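Side-chain contacts in serine-pyruvate aminotransferase (AgxT) (Sulfolobus solfataricus, PDB 3ZRP), which probably catalyses the pyridoxal 5'-phosphate-dependent transfer of an amino group from L-serine to pyruvate, as a member of the class-V aminotransferase family: residues A[46-51]-A[199-204]; A[165-168]-A[172-175]; A[99-104]-A[214-219]; A[65-70]-A[93-98]. All blocks are in the same frame, centred on the assembly; numbering follows the deposited sequence.

Contact 1: A[46-51]-A[199-204]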
loop_
_atom_site.group_PDB
_atom_site.type_symbol
_atom_site.label_atom_id
_atom_site.label_comp_id
_atom_site.label_asym_id
_atom_site.label_seq_id
_atom_site.Cartn_x
_atom_site.Cartn_y
_atom_site.Cartn_z
ATOM N N TYR A 46 3.948 10.662 -19.395
ATOM C CA TYR A 46 5.187 10.698 -20.162
ATOM C C TYR A 46 5.721 9.298 -20.519
ATOM O O TYR A 46 5.985 9.008 -21.690
ATOM C CB TYR A 46 6.226 11.573 -19.423
ATOM C CG TYR A 46 7.589 11.589 -20.083
ATOM C CD1 TYR A 46 7.812 12.309 -21.271
ATOM C CD2 TYR A 46 8.653 10.884 -19.534
ATOM C CE1 TYR A 46 9.058 12.295 -21.892
ATOM C CE2 TYR A 46 9.898 10.864 -20.142
ATOM C CZ TYR A 46 10.092 11.577 -21.324
ATOM O OH TYR A 46 11.327 11.566 -21.910
ATOM N N VAL A 47 5.855 8.405 -19.530
ATOM C CA VAL A 47 6.411 7.075 -19.798
ATOM C C VAL A 47 5.425 6.139 -20.525
ATOM O O VAL A 47 5.835 5.174 -21.192
ATOM C CB VAL A 47 6.976 6.379 -18.518
ATOM C CG1 VAL A 47 8.046 7.245 -17.853
ATOM C CG2 VAL A 47 5.859 6.034 -17.527
ATOM N N MET A 48 4.137 6.409 -20.401
ATOM C CA MET A 48 3.147 5.624 -21.133
ATOM C C MET A 48 2.760 6.236 -22.482
ATOM O O MET A 48 2.013 5.636 -23.253
ATOM C CB MET A 48 1.932 5.368 -20.274
ATOM C CG MET A 48 2.151 4.168 -19.378
ATOM S SD MET A 48 0.863 4.072 -18.165
ATOM C CE MET A 48 1.421 2.701 -17.163
ATOM N N GLY A 49 3.280 7.423 -22.775
ATOM C CA GLY A 49 3.016 8.084 -24.053
ATOM C C GLY A 49 1.555 8.421 -24.226
ATOM O O GLY A 49 0.862 7.773 -25.000
ATOM N N ALA A 50 1.083 9.421 -23.488
ATOM C CA ALA A 50 -0.291 9.886 -23.615
ATOM C C ALA A 50 -0.401 11.371 -23.323
ATOM O O ALA A 50 0.336 11.913 -22.513
ATOM C CB ALA A 50 -1.207 9.104 -22.689
ATOM N N SER A 51 -1.352 12.012 -23.986
ATOM C CA SER A 51 -1.669 13.423 -23.763
ATOM C C SER A 51 -2.502 13.580 -22.486
ATOM O O SER A 51 -2.894 12.566 -21.856
ATOM C CB SER A 51 -2.450 13.969 -24.956
ATOM O OG SER A 51 -3.747 13.408 -24.984
ATOM N N LEU A 199 0.136 1.877 -10.347
ATOM C CA LEU A 199 -0.011 3.065 -11.205
ATOM C C LEU A 199 -0.877 2.760 -12.413
ATOM O O LEU A 199 -0.702 1.743 -13.062
ATOM C CB LEU A 199 1.357 3.572 -11.679
ATOM C CG LEU A 199 2.299 4.249 -10.686
ATOM C CD1 LEU A 199 2.948 3.220 -9.844
ATOM C CD2 LEU A 199 3.358 5.046 -11.441
ATOM N N LEU A 200 -1.818 3.651 -12.741
ATOM C CA LEU A 200 -2.766 3.362 -13.822
ATOM C C LEU A 200 -2.924 4.578 -14.708
ATOM O O LEU A 200 -2.851 5.671 -14.216
ATOM C CB LEU A 200 -4.148 2.951 -13.253
ATOM C CG LEU A 200 -4.143 1.689 -12.344
ATOM C CD1 LEU A 200 -4.177 2.091 -10.828
ATOM C CD2 LEU A 200 -5.267 0.755 -12.667
ATOM N N LEU A 201 -3.114 4.346 -15.994
ATOM C CA LEU A 201 -3.455 5.426 -16.966
ATOM C C LEU A 201 -4.730 5.018 -17.687
ATOM O O LEU A 201 -4.789 3.961 -18.303
ATOM C CB LEU A 201 -2.312 5.633 -17.949
ATOM C CG LEU A 201 -2.544 6.815 -18.927
ATOM C CD1 LEU A 201 -2.311 8.130 -18.189
ATOM C CD2 LEU A 201 -1.637 6.701 -20.121
ATOM N N LEU A 202 -5.738 5.885 -17.621
ATOM C CA LEU A 202 -7.068 5.572 -18.100
ATOM C C LEU A 202 -7.424 6.435 -19.313
ATOM O O LEU A 202 -7.142 7.637 -19.340
ATOM C CB LEU A 202 -8.109 5.790 -17.008
ATOM C CG LEU A 202 -8.507 4.576 -16.136
ATOM C CD1 LEU A 202 -7.323 4.079 -15.384
ATOM C CD2 LEU A 202 -9.615 4.933 -15.177
ATOM N N SER A 203 -8.030 5.794 -20.298
ATOM C CA SER A 203 -8.541 6.482 -21.480
ATOM C C SER A 203 -9.780 7.308 -21.128
ATOM O O SER A 203 -10.424 7.078 -20.081
ATOM C CB SER A 203 -8.901 5.459 -22.545
ATOM O OG SER A 203 -10.053 4.748 -22.149
ATOM N N PRO A 204 -10.143 8.265 -22.007
ATOM C CA PRO A 204 -11.430 8.943 -21.833
ATOM C C PRO A 204 -12.615 7.982 -21.648
ATOM O O PRO A 204 -13.485 8.237 -20.812
ATOM C CB PRO A 204 -11.569 9.749 -23.145
ATOM C CG PRO A 204 -10.157 10.111 -23.476
ATOM C CD PRO A 204 -9.333 8.882 -23.089
#

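Contact 2: A[165-168]-A[172-175]. With PLP (pyridoxal-5'-phosphate), chain C.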
loop_
_atom_site.group_PDB
_atom_site.type_symbol
_atom_site.label_atom_id
_atom_site.label_comp_id
_atom_site.label_asym_id
_atom_site.label_seq_id
_atom_site.Cartn_x
_atom_site.Cartn_y
_atom_site.Cartn_z
ATOM N N VAL A 165 3.387 -4.026 -15.681
ATOM C CA VAL A 165 4.208 -4.014 -14.483
ATOM C C VAL A 165 5.716 -4.238 -14.795
ATOM O O VAL A 165 6.568 -3.538 -14.227
ATOM C CB VAL A 165 3.695 -5.035 -13.437
ATOM C CG1 VAL A 165 4.632 -5.121 -12.226
ATOM C CG2 VAL A 165 2.295 -4.634 -12.930
ATOM N N SER A 166 6.035 -5.182 -15.697
ATOM C CA SER A 166 7.421 -5.424 -16.111
ATOM C C SER A 166 7.768 -4.876 -17.507
ATOM O O SER A 166 8.741 -5.317 -18.149
ATOM C CB SER A 166 7.733 -6.911 -16.049
ATOM O OG SER A 166 7.766 -7.320 -14.707
ATOM N N SER A 167 6.998 -3.909 -17.978
ATOM C CA SER A 167 7.336 -3.288 -19.265
ATOM C C SER A 167 7.491 -1.744 -19.261
ATOM O O SER A 167 8.385 -1.193 -19.949
ATOM C CB SER A 167 6.326 -3.708 -20.345
ATOM O OG SER A 167 5.107 -3.023 -20.118
ATOM N N VAL A 168 6.629 -1.044 -18.519
ATOM C CA VAL A 168 6.631 0.411 -18.499
ATOM C C VAL A 168 7.965 0.924 -17.931
ATOM O O VAL A 168 8.420 0.469 -16.877
ATOM C CB VAL A 168 5.412 1.018 -17.720
ATOM C CG1 VAL A 168 5.458 2.559 -17.689
ATOM C CG2 VAL A 168 4.102 0.505 -18.304
ATOM N N GLU A 172 8.918 -0.060 -25.315
ATOM C CA GLU A 172 8.036 0.945 -25.912
ATOM C C GLU A 172 6.598 0.753 -25.413
ATOM O O GLU A 172 6.059 -0.363 -25.455
ATOM C CB GLU A 172 8.054 0.888 -27.441
ATOM C CG GLU A 172 7.295 2.060 -28.053
ATOM C CD GLU A 172 7.055 1.949 -29.563
ATOM O OE1 GLU A 172 7.248 0.862 -30.156
ATOM O OE2 GLU A 172 6.646 2.970 -30.154
ATOM N N VAL A 173 6.004 1.829 -24.917
ATOM C CA VAL A 173 4.594 1.825 -24.525
ATOM C C VAL A 173 3.960 3.080 -25.120
ATOM O O VAL A 173 4.463 4.192 -24.900
ATOM C CB VAL A 173 4.405 1.814 -22.974
ATOM C CG1 VAL A 173 2.926 2.050 -22.599
ATOM C CG2 VAL A 173 4.975 0.477 -22.371
ATOM N N LYS A 174 2.869 2.892 -25.867
ATOM C CA LYS A 174 2.161 3.999 -26.508
ATOM C C LYS A 174 0.679 3.890 -26.203
ATOM O O LYS A 174 -0.114 3.503 -27.068
ATOM C CB LYS A 174 2.383 3.956 -28.036
ATOM C CG LYS A 174 3.819 4.223 -28.496
ATOM C CD LYS A 174 4.078 5.723 -28.632
ATOM C CE LYS A 174 5.483 6.096 -28.165
ATOM N NZ LYS A 174 6.538 5.628 -29.114
ATOM N N ALA A 175 0.296 4.242 -24.980
ATOM C CA ALA A 175 -1.061 3.967 -24.505
ATOM C C ALA A 175 -2.136 4.661 -25.343
ATOM O O ALA A 175 -3.121 4.030 -25.705
ATOM C CB ALA A 175 -1.212 4.303 -22.995
HETATM N N1 PLP C . 2.242 -8.399 -13.189
HETATM C C2 PLP C . 3.545 -8.668 -13.544
HETATM C C2A PLP C . 3.874 -8.861 -15.001
HETATM C C3 PLP C . 4.558 -8.742 -12.562
HETATM O O3 PLP C . 5.722 -8.942 -12.898
HETATM C C4 PLP C . 4.249 -8.540 -11.212
HETATM C C4A PLP C . 5.378 -8.589 -10.176
HETATM C C5 PLP C . 2.898 -8.292 -10.887
HETATM C C6 PLP C . 1.901 -8.195 -11.880
HETATM C C5A PLP C . 2.430 -8.075 -9.478
HETATM O O4P PLP C . 2.904 -6.861 -8.889
HETATM P P PLP C . 2.971 -6.627 -7.322
HETATM O O1P PLP C . 3.528 -5.240 -7.248
HETATM O O2P PLP C . 3.917 -7.690 -6.871
HETATM O O3P PLP C . 1.561 -6.796 -6.879
#

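Contact 3: A[99-104]-A[214-219]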
loop_
_atom_site.group_PDB
_atom_site.type_symbol
_atom_site.label_atom_id
_atom_site.label_comp_id
_atom_site.label_asym_id
_atom_site.label_seq_id
_atom_site.Cartn_x
_atom_site.Cartn_y
_atom_site.Cartn_z
ATOM N N TYR A 99 -15.033 -12.002 -8.283
ATOM C CA TYR A 99 -16.051 -11.054 -8.706
ATOM C C TYR A 99 -17.111 -11.750 -9.555
ATOM O O TYR A 99 -16.806 -12.724 -10.230
ATOM C CB TYR A 99 -15.416 -9.880 -9.479
ATOM C CG TYR A 99 -14.547 -9.027 -8.553
ATOM C CD1 TYR A 99 -13.217 -9.413 -8.257
ATOM C CD2 TYR A 99 -15.086 -7.911 -7.884
ATOM C CE1 TYR A 99 -12.412 -8.656 -7.351
ATOM C CE2 TYR A 99 -14.307 -7.148 -7.016
ATOM C CZ TYR A 99 -12.987 -7.530 -6.732
ATOM O OH TYR A 99 -12.259 -6.781 -5.835
ATOM N N PRO A 100 -18.356 -11.231 -9.546
ATOM C CA PRO A 100 -19.477 -11.772 -10.347
ATOM C C PRO A 100 -19.339 -11.458 -11.844
ATOM O O PRO A 100 -20.156 -10.709 -12.420
ATOM C CB PRO A 100 -20.698 -11.066 -9.742
ATOM C CG PRO A 100 -20.168 -9.755 -9.260
ATOM C CD PRO A 100 -18.760 -10.045 -8.758
ATOM N N VAL A 101 -18.286 -12.002 -12.454
ATOM C CA VAL A 101 -17.992 -11.776 -13.862
ATOM C C VAL A 101 -17.748 -13.110 -14.566
ATOM O O VAL A 101 -17.516 -14.119 -13.915
ATOM C CB VAL A 101 -16.796 -10.808 -14.098
ATOM C CG1 VAL A 101 -17.170 -9.389 -13.741
ATOM C CG2 VAL A 101 -15.526 -11.282 -13.353
ATOM N N ASN A 102 -17.836 -13.109 -15.895
ATOM C CA ASN A 102 -17.580 -14.303 -16.679
ATOM C C ASN A 102 -16.211 -14.203 -17.326
ATOM O O ASN A 102 -15.920 -13.238 -18.042
ATOM C CB ASN A 102 -18.657 -14.481 -17.746
ATOM C CG ASN A 102 -20.030 -14.738 -17.143
ATOM O OD1 ASN A 102 -20.228 -15.698 -16.390
ATOM N ND2 ASN A 102 -20.987 -13.881 -17.469
ATOM N N VAL A 103 -15.383 -15.210 -17.104
ATOM C CA VAL A 103 -14.009 -15.167 -17.609
ATOM C C VAL A 103 -13.661 -16.318 -18.550
ATOM O O VAL A 103 -13.880 -17.491 -18.229
ATOM C CB VAL A 103 -13.001 -15.167 -16.440
ATOM C CG1 VAL A 103 -11.558 -15.132 -16.971
ATOM C CG2 VAL A 103 -13.274 -13.981 -15.528
ATOM N N LYS A 104 -13.088 -15.977 -19.698
ATOM C CA LYS A 104 -12.457 -16.966 -20.560
ATOM C C LYS A 104 -10.971 -16.624 -20.693
ATOM O O LYS A 104 -10.629 -15.455 -20.871
ATOM C CB LYS A 104 -13.114 -16.988 -21.945
ATOM C CG LYS A 104 -12.490 -18.028 -22.891
ATOM C CD LYS A 104 -13.432 -18.434 -24.006
ATOM C CE LYS A 104 -12.717 -19.289 -25.052
ATOM N NZ LYS A 104 -12.428 -20.641 -24.493
ATOM N N ASN A 214 -22.081 2.893 -11.932
ATOM C CA ASN A 214 -21.766 2.103 -10.738
ATOM C C ASN A 214 -20.806 0.968 -11.126
ATOM O O ASN A 214 -20.503 0.783 -12.297
ATOM C CB ASN A 214 -23.045 1.499 -10.146
ATOM C CG ASN A 214 -24.100 2.553 -9.788
ATOM O OD1 ASN A 214 -23.912 3.362 -8.871
ATOM N ND2 ASN A 214 -25.225 2.536 -10.513
ATOM N N SER A 215 -20.333 0.183 -10.152
ATOM C CA SER A 215 -19.447 -0.900 -10.533
ATOM C C SER A 215 -19.451 -1.983 -9.469
ATOM O O SER A 215 -20.069 -1.812 -8.435
ATOM C CB SER A 215 -17.999 -0.406 -10.703
ATOM O OG SER A 215 -17.344 -0.332 -9.431
ATOM N N ILE A 216 -18.746 -3.068 -9.751
ATOM C CA ILE A 216 -18.629 -4.169 -8.785
ATOM C C ILE A 216 -17.422 -4.010 -7.858
ATOM O O ILE A 216 -17.118 -4.938 -7.072
ATOM C CB ILE A 216 -18.543 -5.541 -9.502
ATOM C CG1 ILE A 216 -17.256 -5.647 -10.363
ATOM C CG2 ILE A 216 -19.838 -5.778 -10.333
ATOM C CD1 ILE A 216 -17.214 -6.882 -11.275
ATOM N N ALA A 217 -16.724 -2.880 -7.931
ATOM C CA ALA A 217 -15.528 -2.681 -7.072
ATOM C C ALA A 217 -15.867 -2.711 -5.572
ATOM O O ALA A 217 -17.005 -2.447 -5.158
ATOM C CB ALA A 217 -14.806 -1.378 -7.434
ATOM N N GLY A 218 -14.866 -3.059 -4.772
ATOM C CA GLY A 218 -14.914 -2.824 -3.341
ATOM C C GLY A 218 -14.801 -1.348 -3.007
ATOM O O GLY A 218 -15.200 -0.461 -3.774
ATOM N N TYR A 219 -14.270 -1.078 -1.837
ATOM C CA TYR A 219 -14.115 0.279 -1.367
ATOM C C TYR A 219 -12.700 0.820 -1.626
ATOM O O TYR A 219 -12.535 1.759 -2.396
ATOM C CB TYR A 219 -14.440 0.336 0.116
ATOM C CG TYR A 219 -14.632 1.737 0.665
ATOM C CD1 TYR A 219 -15.759 2.494 0.328
ATOM C CD2 TYR A 219 -13.667 2.309 1.501
ATOM C CE1 TYR A 219 -15.935 3.782 0.842
ATOM C CE2 TYR A 219 -13.836 3.585 2.031
ATOM C CZ TYR A 219 -14.969 4.311 1.696
ATOM O OH TYR A 219 -15.119 5.560 2.219
HETATM O O HOH W 1 -12.393 -4.113 -6.002
#

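Contact 4: A[65-70]-A[93-98]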
loop_
_atom_site.group_PDB
_atom_site.type_symbol
_atom_site.label_atom_id
_atom_site.label_comp_id
_atom_site.label_asym_id
_atom_site.label_seq_id
_atom_site.Cartn_x
_atom_site.Cartn_y
_atom_site.Cartn_z
ATOM N N SER A 65 -2.810 -4.607 -6.886
ATOM C CA SER A 65 -3.916 -3.775 -6.457
ATOM C C SER A 65 -4.353 -2.956 -7.684
ATOM O O SER A 65 -5.552 -2.839 -7.896
ATOM C CB SER A 65 -3.591 -2.845 -5.299
ATOM O OG SER A 65 -2.535 -1.946 -5.555
ATOM N N ALA A 66 -3.391 -2.575 -8.508
ATOM C CA ALA A 66 -3.747 -1.864 -9.765
ATOM C C ALA A 66 -4.602 -2.785 -10.642
ATOM O O ALA A 66 -5.659 -2.389 -11.127
ATOM C CB ALA A 66 -2.519 -1.387 -10.511
ATOM N N MET A 67 -4.166 -4.017 -10.834
ATOM C CA MET A 67 -4.952 -4.973 -11.640
ATOM C C MET A 67 -6.379 -5.127 -11.096
ATOM O O MET A 67 -7.352 -5.011 -11.847
ATOM C CB MET A 67 -4.256 -6.345 -11.701
ATOM C CG MET A 67 -2.931 -6.385 -12.495
ATOM S SD MET A 67 -1.980 -7.889 -12.114
ATOM C CE MET A 67 -2.820 -9.136 -13.140
ATOM N N GLU A 68 -6.516 -5.378 -9.790
ATOM C CA GLU A 68 -7.834 -5.564 -9.193
ATOM C C GLU A 68 -8.730 -4.311 -9.292
ATOM O O GLU A 68 -9.960 -4.421 -9.476
ATOM C CB GLU A 68 -7.691 -6.054 -7.739
ATOM C CG GLU A 68 -9.034 -6.338 -7.047
ATOM C CD GLU A 68 -8.873 -7.231 -5.782
ATOM O OE1 GLU A 68 -7.727 -7.524 -5.355
ATOM O OE2 GLU A 68 -9.911 -7.594 -5.224
ATOM N N SER A 69 -8.114 -3.133 -9.197
ATOM C CA SER A 69 -8.834 -1.868 -9.347
ATOM C C SER A 69 -9.573 -1.734 -10.706
ATOM O O SER A 69 -10.466 -0.908 -10.837
ATOM C CB SER A 69 -7.931 -0.670 -9.071
ATOM O OG SER A 69 -7.160 -0.283 -10.214
ATOM N N VAL A 70 -9.192 -2.538 -11.701
ATOM C CA VAL A 70 -9.895 -2.582 -13.008
ATOM C C VAL A 70 -11.354 -3.046 -12.845
ATOM O O VAL A 70 -12.222 -2.696 -13.642
ATOM C CB VAL A 70 -9.100 -3.412 -14.052
ATOM C CG1 VAL A 70 -9.919 -3.637 -15.325
ATOM C CG2 VAL A 70 -7.733 -2.744 -14.362
ATOM N N GLU A 93 -7.156 -13.911 -13.959
ATOM C CA GLU A 93 -8.187 -14.926 -13.681
ATOM C C GLU A 93 -8.412 -15.143 -12.166
ATOM O O GLU A 93 -9.566 -15.222 -11.714
ATOM C CB GLU A 93 -7.853 -16.272 -14.368
ATOM C CG GLU A 93 -8.952 -17.304 -14.228
ATOM C CD GLU A 93 -8.638 -18.652 -14.826
ATOM O OE1 GLU A 93 -7.470 -19.102 -14.782
ATOM O OE2 GLU A 93 -9.596 -19.275 -15.335
ATOM N N GLN A 94 -7.322 -15.224 -11.402
ATOM C CA GLN A 94 -7.417 -15.388 -9.929
ATOM C C GLN A 94 -8.161 -14.215 -9.269
ATOM O O GLN A 94 -9.030 -14.438 -8.398
ATOM C CB GLN A 94 -6.042 -15.632 -9.290
ATOM C CG GLN A 94 -5.413 -16.963 -9.748
ATOM C CD GLN A 94 -6.305 -18.141 -9.428
ATOM O OE1 GLN A 94 -6.849 -18.809 -10.328
ATOM N NE2 GLN A 94 -6.511 -18.380 -8.130
ATOM N N ILE A 95 -7.848 -12.991 -9.706
ATOM C CA ILE A 95 -8.554 -11.783 -9.257
ATOM C C ILE A 95 -10.046 -11.843 -9.638
ATOM O O ILE A 95 -10.924 -11.714 -8.758
ATOM C CB ILE A 95 -7.914 -10.489 -9.833
ATOM C CG1 ILE A 95 -6.492 -10.276 -9.288
ATOM C CG2 ILE A 95 -8.802 -9.251 -9.571
ATOM C CD1 ILE A 95 -5.688 -9.185 -10.058
ATOM N N PHE A 96 -10.326 -12.083 -10.919
ATOM C CA PHE A 96 -11.703 -12.025 -11.402
ATOM C C PHE A 96 -12.598 -13.150 -10.880
ATOM O O PHE A 96 -13.805 -12.991 -10.903
ATOM C CB PHE A 96 -11.798 -11.934 -12.942
ATOM C CG PHE A 96 -11.238 -10.653 -13.534
ATOM C CD1 PHE A 96 -11.546 -9.403 -12.990
ATOM C CD2 PHE A 96 -10.403 -10.710 -14.655
ATOM C CE1 PHE A 96 -11.046 -8.222 -13.553
ATOM C CE2 PHE A 96 -9.883 -9.522 -15.234
ATOM C CZ PHE A 96 -10.198 -8.293 -14.675
ATOM N N LYS A 97 -12.005 -14.255 -10.389
ATOM C CA LYS A 97 -12.744 -15.326 -9.720
ATOM C C LYS A 97 -13.455 -14.826 -8.467
ATOM O O LYS A 97 -14.439 -15.417 -8.031
ATOM C CB LYS A 97 -11.803 -16.458 -9.305
ATOM C CG LYS A 97 -11.639 -17.609 -10.308
ATOM C CD LYS A 97 -10.798 -18.736 -9.645
ATOM C CE LYS A 97 -10.112 -19.664 -10.649
ATOM N NZ LYS A 97 -11.087 -20.431 -11.478
ATOM N N ARG A 98 -12.965 -13.725 -7.899
ATOM C CA ARG A 98 -13.560 -13.146 -6.695
ATOM C C ARG A 98 -14.760 -12.252 -6.996
ATOM O O ARG A 98 -15.409 -11.774 -6.075
ATOM C CB ARG A 98 -12.506 -12.353 -5.911
ATOM C CG ARG A 98 -11.263 -13.146 -5.469
ATOM C CD ARG A 98 -11.620 -14.455 -4.762
ATOM N NE ARG A 98 -12.363 -14.178 -3.533
ATOM C CZ ARG A 98 -12.790 -15.093 -2.665
ATOM N NH1 ARG A 98 -12.544 -16.377 -2.891
ATOM N NH2 ARG A 98 -13.477 -14.720 -1.580
#

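Contact 1: A[46-51]-A[199-204]
The Schellman motif that closes helix 31-48 sets M48 and A50 against L201, a leucine of strand 197-202 in the seven-stranded mixed sheet of this class-V aminotransferase. G49 takes a positive phi of 63° and turns the chain out of the helix, a conformation easy for a residue without a side chain; one of its two bonds back into the last turn, N to Y46 O, is weak. With the chain turned, the residues before and after the glycine both direct their CB at the strand. The side chain of L201 has CG anti to the backbone N (chi1 -176°), which lays CG beside the carbonyl carbon and carries CD2 to the turn. There the methyl of A50 lies 3.5 Å from CD2 of L201, and CB of M48 is 3.8 Å from that same CD2. M48, extended beyond CG, runs past the leucine in the opposite direction; in the conformer described here, one of two, its SD comes to 3.5 Å from CB of L201. A long flexible thioether suits this lengthwise packing, whereas the small alanine lets the turn come close. Y54 and A175 also pack on L201. L200 points away from the turn, and its side chain packs on A66 and S69 of helix 63-69. Where the strand gives way to helix 204-212, S203 is the N-cap: its OG bonds to the backbone N of A206, and also to OD1 of D181.

Contact 2: A[165-168]-A[172-175]
With CG1 of V168 anti to the backbone N (chi1 179°) and V173 in nearly the same state (chi1 170°), each valine has CG2 beside its own backbone N, and these two methyls meet at 4.2 Å, CG2 of V168 to CG2 of V173. The side chains cross at about a right angle, a loose apolar touch suited to compact branched residues in a buried loop. OG of S167 is also 4.2 Å from CG2 of V173. On either side of V173 in sequence, NZ of K174 and OE2 of E172 form a salt bridge at 2.9 Å, using the oxygen's anti lone pair. At the other end V165 packs over one face of the pyridine ring of PLP, with its CB 3.6 Å from C2 and its CG1 3.6 Å from C4 of the cofactor, while CG2 lies by C6. S166 OG bonds to T138 OG1, which is itself hydrogen-bonded to the cofactor. A loop that follows strand 157-163 and its pocket aspartate D163 and then passes over the coenzyme ring is characteristic of fold-type I aminotransferases.

Contact 3: A[99-104]-A[214-219]
I216 is the knob of this surface contact, and Y99, P100 and V101 form the hollow that receives it. Its CG1 stands between the backbone N and the carbonyl carbon (chi1 64°), which sends the two branches to different walls. The longer one reaches V101 and Y99: CD1 is 3.5 Å from CG1 of V101 and 3.9 Å from CB of Y99, while CG1 rests 4.0 Å from CD2 of the tyrosine ring. The shorter branch reaches the proline, with CG2 of I216 4.1 Å from CG of P100. A beta-branched isoleucine suits such a site, since one residue fills two directions at once. P100 is the centre of an inverse gamma turn, closed by V101 N on Y99 O; the turn gathers the three walls and leads into strand 102-106, one of the two outermost strands of the large sheet within this chain of the class-V aminotransferase. L74 and P76 also touch the isoleucine. Next to the knob, the carbonyl oxygen of I216 meets the tyrosine at its ring edge, in the plane, 3.6 Å from CE2 of Y99. A water links the phenol to the loop, donating to OH of Y99 at 2.7 Å and accepting from N of G218 at 3.0 Å. The same hydroxyl is hydrogen-bonded to OE2 of E68. On the loop side S215 makes an ST turn, its OG taking the N-H of A217 almost straight (163°), and the carbonyl of A217 receives NH2 of R98 of the second subunit.

Contact 4: A[65-70]-A[93-98]
I95 of helix 87-96 presses both of its branches onto helix 63-69, at M67 and E68. CG1 lies beside the backbone N and CG2 anti to it (chi1 -65°), and with the longer branch extended the two methyl ends are held well apart. CD1 reaches 3.6 Å from CB of M67 and 3.9 Å from the backbone N of E68. CG2 takes the neighbouring patch, 3.8 Å from both CA and CB of E68. Isoleucine suits the place because its two arms lie over consecutive residues of one helical turn. Only the base of M67 is used here: beyond CB its chain bends at chi3 (80°) and belongs to the cofactor pocket, packing also on R91 and W92, a course that a flexible methionine follows easily. E68 instead runs out straight. Its CG is anti to the backbone N (chi1 -177°) and the chain beyond stays extended, which takes CG past CG2 of I95 at 3.9 Å and carries the buried carboxylate beyond the helix contact. OE2 is hydrogen-bonded to OH of Y99 and to N of Y219 of the second subunit, and OE1 to N of Y220 of that subunit; these partners would probably help it keep a negative charge. OG of S69 donates to O of A66 at 2.7 Å, a bond within its own helix. At the start of helix 63-69, G63 N and T64 OG1 are hydrogen-bonded to the coenzyme, consistent with the glycine-rich turn and helix N-terminus that bind PLP in fold-type I aminotransferases.

Overall arrangement
Contacts 1 and 3 both reach the large sheet; contact 4 lies on helices nearby, contact 2 in the loop between strands 157-163 and 182-186. Contacts 1 and 2 have centres 10 Å apart and meet where M48 O is hydrogen-bonded to A175 N and V168 packs on V47 and M48. Contacts 3 and 4, centres about 9 Å apart, lie on strand 102-106 and helix 87-96, consecutive in the chain, and both touch the second subunit. L200 joins contact 1 to contact 4. Along the chain, contact 4 closes before contact 2 opens; both fall between the segments of contact 1, which alternate with those of contact 3. Together they join the cofactor pocket to the dimer interface.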